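Local coordinates for enoyl-acyl carrier protein reductase (Uncultured bacterium, PDB 6KIA) that reduces enoyl-acyl carrier protein, probably using the NADH it binds as hydride donor in fatty-acid elongation, and is linked to triclosan resistance, at residues G19-L24 with G147-G152; T72-A75 with R80-N83; A106-T109 with D115-L118. All coordinates share one frame; numbering follows the deposited sequence.

Contact 1 (G19-L24 with G147-G152); sequences GDVFVL and GMIPDG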
loop_
_atom_site.group_PDB
_atom_site.type_symbol
_atom_site.label_atom_id
_atom_site.label_comp_id
_atom_site.label_asym_id
_atom_site.label_seq_id
_atom_site.Cartn_x
_atom_site.Cartn_y
_atom_site.Cartn_z
ATOM N N GLY A 19 -18.561 -7.939 18.990
ATOM C CA GLY A 19 -19.698 -7.124 18.617
ATOM C C GLY A 19 -19.308 -5.895 17.821
ATOM O O GLY A 19 -20.126 -5.362 17.055
ATOM N N ASP A 20 -18.080 -5.421 18.028
ATOM C CA ASP A 20 -17.556 -4.310 17.239
ATOM C C ASP A 20 -17.246 -4.820 15.837
ATOM O O ASP A 20 -17.019 -6.012 15.652
ATOM C CB ASP A 20 -16.321 -3.706 17.903
ATOM C CG ASP A 20 -16.648 -3.067 19.240
ATOM O OD1 ASP A 20 -17.813 -2.630 19.430
ATOM O OD2 ASP A 20 -15.758 -3.025 20.109
ATOM N N VAL A 21 -17.261 -3.928 14.849
ATOM C CA VAL A 21 -17.244 -4.358 13.453
ATOM C C VAL A 21 -16.034 -3.795 12.723
ATOM O O VAL A 21 -15.768 -2.602 12.777
ATOM C CB VAL A 21 -18.515 -3.910 12.710
ATOM C CG1 VAL A 21 -18.520 -4.385 11.256
ATOM C CG2 VAL A 21 -19.759 -4.468 13.439
ATOM N N PHE A 22 -15.296 -4.684 12.074
ATOM C CA PHE A 22 -14.134 -4.307 11.287
ATOM C C PHE A 22 -14.475 -4.408 9.811
ATOM O O PHE A 22 -14.911 -5.462 9.345
ATOM C CB PHE A 22 -12.944 -5.212 11.627
ATOM C CG PHE A 22 -11.697 -4.901 10.837
ATOM C CD1 PHE A 22 -11.477 -5.492 9.606
ATOM C CD2 PHE A 22 -10.734 -4.043 11.352
ATOM C CE1 PHE A 22 -10.311 -5.210 8.876
ATOM C CE2 PHE A 22 -9.568 -3.764 10.650
ATOM C CZ PHE A 22 -9.358 -4.346 9.407
ATOM N N VAL A 23 -14.286 -3.312 9.071
ATOM C CA VAL A 23 -14.661 -3.284 7.672
ATOM C C VAL A 23 -13.424 -3.129 6.804
ATOM O O VAL A 23 -12.736 -2.122 6.899
ATOM C CB VAL A 23 -15.638 -2.146 7.358
ATOM C CG1 VAL A 23 -16.049 -2.200 5.880
ATOM C CG2 VAL A 23 -16.875 -2.254 8.245
ATOM N N LEU A 24 -13.147 -4.132 5.980
ATOM C CA LEU A 24 -12.012 -4.075 5.066
ATOM C C LEU A 24 -12.436 -3.386 3.790
ATOM O O LEU A 24 -13.203 -3.941 3.004
ATOM C CB LEU A 24 -11.450 -5.473 4.781
ATOM C CG LEU A 24 -10.119 -5.444 4.002
ATOM C CD1 LEU A 24 -9.000 -4.781 4.825
ATOM C CD2 LEU A 24 -9.726 -6.832 3.508
ATOM N N GLY A 147 -27.170 -1.636 8.629
ATOM C CA GLY A 147 -28.030 -2.604 9.288
ATOM C C GLY A 147 -27.277 -3.659 10.069
ATOM O O GLY A 147 -27.857 -4.374 10.885
ATOM N N MET A 148 -25.975 -3.748 9.827
ATOM C CA MET A 148 -25.130 -4.752 10.464
ATOM C C MET A 148 -24.349 -4.259 11.688
ATOM O O MET A 148 -23.754 -5.063 12.401
ATOM C CB MET A 148 -24.113 -5.298 9.450
ATOM C CG MET A 148 -24.693 -5.732 8.129
ATOM S SD MET A 148 -23.314 -6.349 7.131
ATOM C CE MET A 148 -24.029 -6.323 5.497
ATOM N N ILE A 149 -24.309 -2.949 11.909
ATOM C CA ILE A 149 -23.546 -2.389 13.015
ATOM C C ILE A 149 -24.517 -1.809 14.058
ATOM O O ILE A 149 -25.160 -0.784 13.821
ATOM C CB ILE A 149 -22.542 -1.308 12.532
ATOM C CG1 ILE A 149 -21.729 -1.821 11.333
ATOM C CG2 ILE A 149 -21.613 -0.864 13.666
ATOM C CD1 ILE A 149 -20.813 -0.776 10.751
ATOM N N PRO A 150 -24.649 -2.478 15.217
ATOM C CA PRO A 150 -25.683 -2.005 16.156
ATOM C C PRO A 150 -25.282 -0.703 16.845
ATOM O O PRO A 150 -24.085 -0.373 16.906
ATOM C CB PRO A 150 -25.796 -3.153 17.170
ATOM C CG PRO A 150 -24.441 -3.869 17.104
ATOM C CD PRO A 150 -23.937 -3.684 15.696
ATOM N N ASP A 151 -26.279 0.040 17.342
ATOM C CA ASP A 151 -26.008 1.156 18.231
ATOM C C ASP A 151 -25.082 0.700 19.340
ATOM O O ASP A 151 -25.277 -0.377 19.924
ATOM C CB ASP A 151 -27.293 1.705 18.889
ATOM C CG ASP A 151 -28.234 2.364 17.908
ATOM O OD1 ASP A 151 -27.819 2.619 16.769
ATOM O OD2 ASP A 151 -29.402 2.656 18.289
ATOM N N GLY A 152 -24.121 1.541 19.685
ATOM C CA GLY A 152 -23.232 1.220 20.782
ATOM C C GLY A 152 -21.948 0.546 20.324
ATOM O O GLY A 152 -21.003 0.447 21.090
#
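Val-21 and Ile-149 make the one apolar side-chain contact between 19-24 and 147-152. Val-21 CG2 lies 3.9 Å from Ile-149 CG1 and 4.1 Å from Ile-149 CG2, so a single methyl touches both branches at the fork of the isoleucine. Val-21 CG1 also comes within 4.1 Å of Ile-149 CG1, and the two chains meet at a slant instead of lying alongside one another. With CG1 of Val-21 anti to the backbone N (chi1 -179°), CG2 lies beside that N, where it meets the isoleucine. Both residues are buried, and the same methyl passes 4.2 Å from the carbonyl O of Met-148.

The solvent side is much looser. Gly-19 and Pro-150 are exposed and only brush, Gly-19 O being 4.4 Å from Pro-150 CD. No hydrogen bond links the two segments; several of their polar groups bond to residues around them. Asp-20 OD1 takes the backbone N of Asn-154, while Ile-149 O and Asp-151 OD1 both engage the guanidinium of Arg-226.

Strand 21-25, which Val-21 begins, is an inner strand of a Rossmann-type sheet, consistent with the family's clan, hydrogen-bonded between the parallel strands 47-56 and 155-159. The 147-152 loop leads from helix 120-146 into strand 155-159, so Ile-149 packs onto the start of the neighbouring strand, while helix 34-43 lies on the face where Phe-22 packs.

Contact 2 (T72-A75 with R80-N83); sequences TAEA and RIIN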
loop_
_atom_site.group_PDB
_atom_site.type_symbol
_atom_site.label_atom_id
_atom_site.label_comp_id
_atom_site.label_asym_id
_atom_site.label_seq_id
_atom_site.Cartn_x
_atom_site.Cartn_y
_atom_site.Cartn_z
ATOM N N THR A 72 -16.333 -18.194 -1.894
ATOM C CA THR A 72 -14.878 -18.264 -1.875
ATOM C C THR A 72 -14.256 -17.010 -1.247
ATOM O O THR A 72 -13.412 -17.105 -0.344
ATOM C CB THR A 72 -14.337 -18.473 -3.292
ATOM O OG1 THR A 72 -14.802 -19.739 -3.780
ATOM C CG2 THR A 72 -12.815 -18.463 -3.295
ATOM N N ALA A 73 -14.696 -15.845 -1.709
ATOM C CA ALA A 73 -14.190 -14.570 -1.203
ATOM C C ALA A 73 -14.445 -14.423 0.296
ATOM O O ALA A 73 -13.597 -13.917 1.034
ATOM C CB ALA A 73 -14.811 -13.410 -1.970
ATOM N N GLU A 74 -15.615 -14.863 0.753
ATOM C CA GLU A 74 -15.953 -14.752 2.168
ATOM C C GLU A 74 -15.103 -15.690 3.031
ATOM O O GLU A 74 -14.743 -15.350 4.167
ATOM C CB GLU A 74 -17.456 -15.018 2.390
ATOM C CG GLU A 74 -18.351 -13.910 1.851
ATOM C CD GLU A 74 -19.824 -14.080 2.205
ATOM O OE1 GLU A 74 -20.254 -15.225 2.456
ATOM O OE2 GLU A 74 -20.563 -13.065 2.215
ATOM N N ALA A 75 -14.778 -16.867 2.501
ATOM C CA ALA A 75 -13.921 -17.786 3.247
ATOM C C ALA A 75 -12.502 -17.226 3.325
ATOM O O ALA A 75 -11.812 -17.376 4.331
ATOM C CB ALA A 75 -13.916 -19.148 2.614
ATOM N N ARG A 80 -18.319 -11.673 6.199
ATOM C CA ARG A 80 -19.257 -11.366 5.131
ATOM C C ARG A 80 -18.703 -10.362 4.133
ATOM O O ARG A 80 -17.989 -9.434 4.502
ATOM C CB ARG A 80 -20.556 -10.809 5.700
ATOM C CG ARG A 80 -21.494 -11.845 6.294
ATOM C CD ARG A 80 -22.920 -11.345 6.162
ATOM N NE ARG A 80 -23.114 -10.757 4.840
ATOM C CZ ARG A 80 -24.024 -9.833 4.552
ATOM N NH1 ARG A 80 -24.120 -9.357 3.318
ATOM N NH2 ARG A 80 -24.836 -9.388 5.501
ATOM N N ILE A 81 -19.007 -10.584 2.862
ATOM C CA ILE A 81 -18.671 -9.620 1.823
ATOM C C ILE A 81 -19.958 -9.033 1.284
ATOM O O ILE A 81 -20.898 -9.762 0.986
ATOM C CB ILE A 81 -17.820 -10.245 0.708
ATOM C CG1 ILE A 81 -16.360 -10.194 1.151
ATOM C CG2 ILE A 81 -17.919 -9.459 -0.595
ATOM C CD1 ILE A 81 -15.540 -11.318 0.691
ATOM N N ILE A 82 -20.017 -7.708 1.213
ATOM C CA ILE A 82 -21.196 -7.036 0.672
ATOM C C ILE A 82 -21.071 -7.021 -0.841
ATOM O O ILE A 82 -20.098 -6.485 -1.389
ATOM C CB ILE A 82 -21.343 -5.618 1.247
ATOM C CG1 ILE A 82 -21.573 -5.706 2.761
ATOM C CG2 ILE A 82 -22.487 -4.863 0.558
ATOM C CD1 ILE A 82 -21.586 -4.375 3.471
ATOM N N ASN A 83 -22.020 -7.663 -1.523
ATOM C CA ASN A 83 -21.819 -7.976 -2.935
ATOM C C ASN A 83 -22.226 -6.820 -3.851
ATOM O O ASN A 83 -23.234 -6.879 -4.555
ATOM C CB ASN A 83 -22.595 -9.232 -3.324
ATOM C CG ASN A 83 -22.062 -9.867 -4.585
ATOM O OD1 ASN A 83 -21.115 -9.361 -5.192
ATOM N ND2 ASN A 83 -22.700 -10.950 -5.022
#
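Glu-74 and Ile-81 are joined by the hydrogen bond of this contact: Ile-81 N donates to Glu-74 OE2 over 3.0 Å, nearly straight at 174° at the hydrogen. The oxygen is met on its anti side, with the donor 25° out of the carboxylate plane. Glu-74 reaches the strand with an extended chain beyond CG, its CG lying 3.9 Å from Ile-81 CB as the two side chains run past each other in opposite directions.

One helix residue earlier, the packing is tight. The tip of Ile-81, CD1, presses against Ala-73, 3.5 Å from its CB and 3.3 Å from its carbonyl O. The first of these is closer than usual carbon-carbon contact, and the isoleucine chi2 of 147° is displaced from a staggered value, which is consistent with a methyl fitted closely against the helix.

The Arg-80 side chain leads away from the helix overall, although its CB still touches Glu-74. Its NE stays 4.3 Å from Glu-74 OE2, beyond a salt bridge; the carboxylate may still add some electrostatic attraction. The stronger partner of the guanidinium is Glu-144 of helix 120-146, bridged through NH1. Farther out, Leu-70 of helix 67-77 and Thr-52 of strand 47-56 flank Ile-81, while Gly-50 bonds to the backbone of Arg-80 and Ile-82.

Helix 67-77 thus packs against the strand it leads into. Strands 47-56 and 80-83 are parallel neighbours joined through this helix, a beta-alpha-beta crossover with the short strand 62-63 inserted before the helix, the recurrent unit of the Rossmann fold.

Contact 3 (A106-T109 with D115-L118); sequences ADMT and DDKL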
loop_
_atom_site.group_PDB
_atom_site.type_symbol
_atom_site.label_atom_id
_atom_site.label_comp_id
_atom_site.label_asym_id
_atom_site.label_seq_id
_atom_site.Cartn_x
_atom_site.Cartn_y
_atom_site.Cartn_z
ATOM N N ALA A 106 -5.849 2.959 -27.054
ATOM C CA ALA A 106 -5.703 1.759 -27.880
ATOM C C ALA A 106 -4.764 1.878 -29.077
ATOM O O ALA A 106 -4.168 0.883 -29.493
ATOM C CB ALA A 106 -7.075 1.308 -28.367
ATOM N N ASP A 107 -4.610 3.074 -29.633
ATOM C CA ASP A 107 -3.794 3.188 -30.836
ATOM C C ASP A 107 -2.457 3.880 -30.576
ATOM O O ASP A 107 -1.736 4.229 -31.513
ATOM C CB ASP A 107 -4.579 3.898 -31.941
ATOM C CG ASP A 107 -5.654 3.005 -32.549
ATOM O OD1 ASP A 107 -5.312 1.891 -33.002
ATOM O OD2 ASP A 107 -6.836 3.414 -32.569
ATOM N N MET A 108 -2.109 4.030 -29.297
ATOM C CA MET A 108 -0.761 4.462 -28.925
ATOM C C MET A 108 0.219 3.330 -29.198
ATOM O O MET A 108 -0.072 2.172 -28.917
ATOM C CB MET A 108 -0.685 4.865 -27.447
ATOM C CG MET A 108 -1.515 6.076 -27.094
ATOM S SD MET A 108 -1.078 6.728 -25.469
ATOM C CE MET A 108 -2.087 8.217 -25.439
ATOM N N THR A 109 1.381 3.670 -29.741
ATOM C CA THR A 109 2.414 2.683 -30.018
ATOM C C THR A 109 3.674 3.067 -29.278
ATOM O O THR A 109 3.732 4.128 -28.656
ATOM C CB THR A 109 2.729 2.578 -31.527
ATOM O OG1 THR A 109 3.437 3.751 -31.954
ATOM C CG2 THR A 109 1.449 2.427 -32.341
ATOM N N ASP A 115 4.206 11.451 -27.625
ATOM C CA ASP A 115 3.715 12.635 -28.297
ATOM C C ASP A 115 2.204 12.602 -28.506
ATOM O O ASP A 115 1.614 13.621 -28.879
ATOM C CB ASP A 115 4.424 12.770 -29.644
ATOM C CG ASP A 115 5.882 13.164 -29.498
ATOM O OD1 ASP A 115 6.208 13.958 -28.591
ATOM O OD2 ASP A 115 6.707 12.668 -30.293
ATOM N N ASP A 116 1.576 11.444 -28.275
ATOM C CA ASP A 116 0.116 11.328 -28.441
ATOM C C ASP A 116 -0.630 12.198 -27.441
ATOM O O ASP A 116 -0.260 12.283 -26.269
ATOM C CB ASP A 116 -0.345 9.872 -28.310
ATOM C CG ASP A 116 -0.120 9.057 -29.582
ATOM O OD1 ASP A 116 0.015 9.642 -30.680
ATOM O OD2 ASP A 116 -0.080 7.811 -29.482
ATOM N N LYS A 117 -1.703 12.831 -27.904
ATOM C CA LYS A 117 -2.447 13.753 -27.054
ATOM C C LYS A 117 -3.857 13.217 -26.860
ATOM O O LYS A 117 -4.403 12.570 -27.751
ATOM C CB LYS A 117 -2.479 15.148 -27.677
ATOM C CG LYS A 117 -1.091 15.818 -27.683
ATOM C CD LYS A 117 -0.414 15.819 -26.335
ATOM C CE LYS A 117 0.968 16.410 -26.483
ATOM N NZ LYS A 117 1.765 16.476 -25.244
ATOM N N LEU A 118 -4.454 13.495 -25.705
ATOM C CA LEU A 118 -5.780 12.970 -25.399
ATOM C C LEU A 118 -6.865 14.050 -25.385
ATOM O O LEU A 118 -6.601 15.211 -25.066
ATOM C CB LEU A 118 -5.748 12.233 -24.047
ATOM C CG LEU A 118 -4.916 10.948 -24.020
ATOM C CD1 LEU A 118 -4.713 10.422 -22.594
ATOM C CD2 LEU A 118 -5.615 9.893 -24.853
#
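Met-108 and Asp-116 bring their CA atoms to 6.9 Å where two irregular segments run in roughly opposite directions, with no hydrogen bond crossing between them. The side chains therefore carry the contact. Met-108 gives the largest share, with Asp-116 next: CG of the methionine sits beside the backbone N (chi1 -65°), and the chain beyond is extended through the sulfur, which brings the terminal methyl close to the other segment.

Along this rod Asp-116 lies lengthwise, the two side chains passing in opposite senses. Its OD2 rests 3.3 Å from Met-108 CG and 3.6 Å from Met-108 CB, contacts between an oxygen and aliphatic carbon. At the other end of the methionine, CE touches Asp-116 CB at 3.7 Å. The carboxylate and its methylene thus meet the near and far parts of one thioether chain.

OD2 is also hydrogen-bonded to Ser-112 OG, which probably helps to fix it beside the methionine and which accepts the backbone N of Thr-109 too. The arrangement belongs to the long connection between helix 101-105 and helix 120-146: an irregular loop on the protein surface in which one serine ties the backbone at 109 to the side chain at 116, and Met-108 beside them is buried. Thr-109 N itself remains 4.4 Å from Asp-116 OD2, so the two are coupled through the hydroxyl.

Leu-118 completes the apolar part. Its CD2 stands 3.9 Å from Met-108 CE, the two chains crossing at about a right angle, so the methionine tip meets the end of one leucine branch. On the 196-219 side, Leu-118 also packs on Leu-200, and its backbone N donates to OD2 of Asp-196, fastening this end of the connection to the start of that helix.

Contacts 1 and 2 lie on the same side of the chain's centre and share the mixed sheet, their centres about 16 Å apart. They touch through Met-148, whose CE packs on Ile-82 CD1 at 3.7 Å. Contact 3 stands far off, its centre about 47 Å from that of contact 1 and about 39 Å from that of contact 2. In sequence, contacts 2 and 3 follow one another inside the long loop closed by contact 1. Helix 120-146 connects the two regions along the chain, from just after contact 3 to the 147-152 loop. Contacts 1 and 2 belong to the Rossmann-like part, the kind of sheet that commonly carries the dinucleotide, whereas contact 3 is a distant surface loop.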